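PDB 7ADK: putative immunoglobulin-blocking virulence protein from Mycoplasma mycoides subsp. capri, which probably binds host immunoglobulins and blocks their action, helping the mycoplasma evade antibodies. Local coordinates for residues D191-G195 with G204-N208. Residues are numbered along the deposited sequence; the frame is centred on the assembly and turned at random.
Sequences DALSG and GLFNN
Leu-193 and Phe-206 extend alongside each other in the same direction, where the last turn of helix 182-194 meets the type I turn that spans Gly-204 to Asn-207. The CB of Leu-193 lies 4.1 Å from Phe-206 CD2. With CG anti to its own carbonyl carbon (chi1 -57°), the chain then follows the phenyl ring, and its two methyls share the work. CD2 fits between the turn's two apolar side chains, 3.5 Å from Phe-206 CE2 and 3.8 Å from Leu-205 CB, meeting the ring obliquely; CD1 brushes CE2 from further off. Beyond this trio, Phe-296 touches both Leu-193 and the Phe-206 ring, and strand 318-320 packs against Leu-205 and Phe-206.

On the backbone side of the contact, three successive carbonyls at the end of the helix take donors from the turn. Ala-192 O accepts Leu-205 N at 2.9 Å in a nearly straight bond (171° at the hydrogen), and Leu-193 O accepts Phe-206 N on a lone pair, in the carbonyl plane. The third donor is a side chain: Asn-207 swings its CG anti to the backbone N (chi1 -179°), which carries ND2 to within 3.0 Å of Ser-194 O. The CA of Gly-204, which bears no side chain, packs against Ala-192 O and Gly-195 N. Gly-204 O takes the turn's own bond from Asn-207 N and a second from ND2 of Asn-208, the next residue, whose OD1 caps the following helix at Phe-211 N.

Two backbone N-H groups and one side-chain amide, that of Asn-207, thus satisfy the last carbonyls of helix 182-194 and tie it to the turn leading into helix 209-218, while Leu-193, Leu-205 and Phe-206 form the apolar part of the joint.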
ATOM      1  N   ASP A 191      38.992 -18.596  27.197  1.00 88.37           N
ATOM      2  CA  ASP A 191      38.145 -18.805  26.009  1.00 88.37           C
ATOM      3  C   ASP A 191      37.523 -17.507  25.478  1.00 88.37           C
ATOM      4  O   ASP A 191      37.531 -17.264  24.274  1.00 88.37           O
ATOM      5  CB  ASP A 191      37.040 -19.827  26.298  1.00 88.37           C
ATOM      6  CG  ASP A 191      37.465 -21.291  26.208  1.00 88.37           C
ATOM      7  OD1 ASP A 191      38.574 -21.586  25.735  1.00 88.37           O
ATOM      8  OD2 ASP A 191      36.634 -22.168  26.517  1.00 88.37           O
ATOM      9  N   ALA A 192      37.051 -16.619  26.354  1.00 80.47           N
ATOM     10  CA  ALA A 192      36.509 -15.331  25.938  1.00 80.47           C
ATOM     11  C   ALA A 192      37.558 -14.405  25.304  1.00 80.47           C
ATOM     12  O   ALA A 192      37.207 -13.565  24.480  1.00 80.47           O
ATOM     13  CB  ALA A 192      35.855 -14.684  27.153  1.00 80.47           C
ATOM     14  N   LEU A 193      38.842 -14.551  25.655  1.00 81.12           N
ATOM     15  CA  LEU A 193      39.943 -13.789  25.054  1.00 81.12           C
ATOM     16  C   LEU A 193      40.390 -14.362  23.704  1.00 81.12           C
ATOM     17  O   LEU A 193      40.608 -13.606  22.765  1.00 81.12           O
ATOM     18  CB  LEU A 193      41.113 -13.691  26.043  1.00 81.12           C
ATOM     19  CG  LEU A 193      40.754 -13.053  27.393  1.00 81.12           C
ATOM     20  CD1 LEU A 193      42.009 -12.895  28.241  1.00 81.12           C
ATOM     21  CD2 LEU A 193      40.064 -11.705  27.243  1.00 81.12           C
ATOM     22  N   SER A 194      40.499 -15.686  23.590  1.00 84.77           N
ATOM     23  CA  SER A 194      41.012 -16.387  22.395  1.00 84.77           C
ATOM     24  C   SER A 194      39.969 -16.725  21.325  1.00 84.77           C
ATOM     25  O   SER A 194      40.317 -16.940  20.165  1.00 84.77           O
ATOM     26  CB  SER A 194      41.680 -17.687  22.829  1.00 84.77           C
ATOM     27  OG  SER A 194      40.767 -18.521  23.505  1.00 84.77           O
ATOM     28  N   GLY A 195      38.697 -16.807  21.705  1.00 85.46           N
ATOM     29  CA  GLY A 195      37.624 -17.415  20.922  1.00 85.46           C
ATOM     30  C   GLY A 195      37.397 -18.898  21.238  1.00 85.46           C
ATOM     31  O   GLY A 195      36.441 -19.484  20.746  1.00 85.46           O
ATOM     32  N   GLY A 204      36.828 -13.738  19.586  1.00 77.79           N
ATOM     33  CA  GLY A 204      37.186 -13.482  20.988  1.00 77.79           C
ATOM     34  C   GLY A 204      37.778 -12.093  21.210  1.00 77.79           C
ATOM     35  O   GLY A 204      38.108 -11.391  20.259  1.00 77.79           O
ATOM     36  N   LEU A 205      37.937 -11.655  22.459  1.00 74.51           N
ATOM     37  CA  LEU A 205      38.358 -10.277  22.751  1.00 74.51           C
ATOM     38  C   LEU A 205      39.728  -9.886  22.177  1.00 74.51           C
ATOM     39  O   LEU A 205      39.885  -8.748  21.750  1.00 74.51           O
ATOM     40  CB  LEU A 205      38.327 -10.014  24.264  1.00 74.51           C
ATOM     41  CG  LEU A 205      36.921  -9.677  24.766  1.00 74.51           C
ATOM     42  CD1 LEU A 205      36.808  -9.897  26.269  1.00 74.51           C
ATOM     43  CD2 LEU A 205      36.590  -8.223  24.456  1.00 74.51           C
ATOM     44  N   PHE A 206      40.698 -10.797  22.120  1.00 77.41           N
ATOM     45  CA  PHE A 206      42.027 -10.539  21.549  1.00 77.41           C
ATOM     46  C   PHE A 206      42.338 -11.482  20.393  1.00 77.41           C
ATOM     47  O   PHE A 206      43.500 -11.747  20.088  1.00 77.41           O
ATOM     48  CB  PHE A 206      43.107 -10.541  22.636  1.00 77.41           C
ATOM     49  CG  PHE A 206      42.807  -9.633  23.804  1.00 77.41           C
ATOM     50  CD1 PHE A 206      42.435  -8.298  23.592  1.00 77.41           C
ATOM     51  CD2 PHE A 206      42.822 -10.138  25.106  1.00 77.41           C
ATOM     52  CE1 PHE A 206      42.056  -7.483  24.663  1.00 77.41           C
ATOM     53  CE2 PHE A 206      42.438  -9.328  26.177  1.00 77.41           C
ATOM     54  CZ  PHE A 206      42.047  -8.003  25.958  1.00 77.41           C
ATOM     55  N   ASN A 207      41.292 -11.980  19.737  1.00 79.63           N
ATOM     56  CA  ASN A 207      41.363 -12.699  18.476  1.00 79.63           C
ATOM     57  C   ASN A 207      40.055 -12.499  17.692  1.00 79.63           C
ATOM     58  O   ASN A 207      39.131 -13.302  17.797  1.00 79.63           O
ATOM     59  CB  ASN A 207      41.678 -14.168  18.737  1.00 79.63           C
ATOM     60  CG  ASN A 207      41.787 -14.987  17.488  1.00 79.63           C
ATOM     61  OD1 ASN A 207      42.003 -14.542  16.439  1.00 79.63           O
ATOM     62  ND2 ASN A 207      41.653 -16.188  17.540  1.00 79.63           N
ATOM     63  N   ASN A 208      39.963 -11.403  16.945  1.00 74.63           N
ATOM     64  CA  ASN A 208      38.804 -11.052  16.132  1.00 74.63           C
ATOM     65  C   ASN A 208      39.206 -10.195  14.934  1.00 74.63           C
ATOM     66  O   ASN A 208      40.283  -9.625  14.901  1.00 74.63           O
ATOM     67  CB  ASN A 208      37.707 -10.380  16.978  1.00 74.63           C
ATOM     68  CG  ASN A 208      38.075  -9.017  17.515  1.00 74.63           C
ATOM     69  OD1 ASN A 208      38.200  -8.055  16.777  1.00 74.63           O
ATOM     70  ND2 ASN A 208      38.238  -8.894  18.804  1.00 74.63           N
TER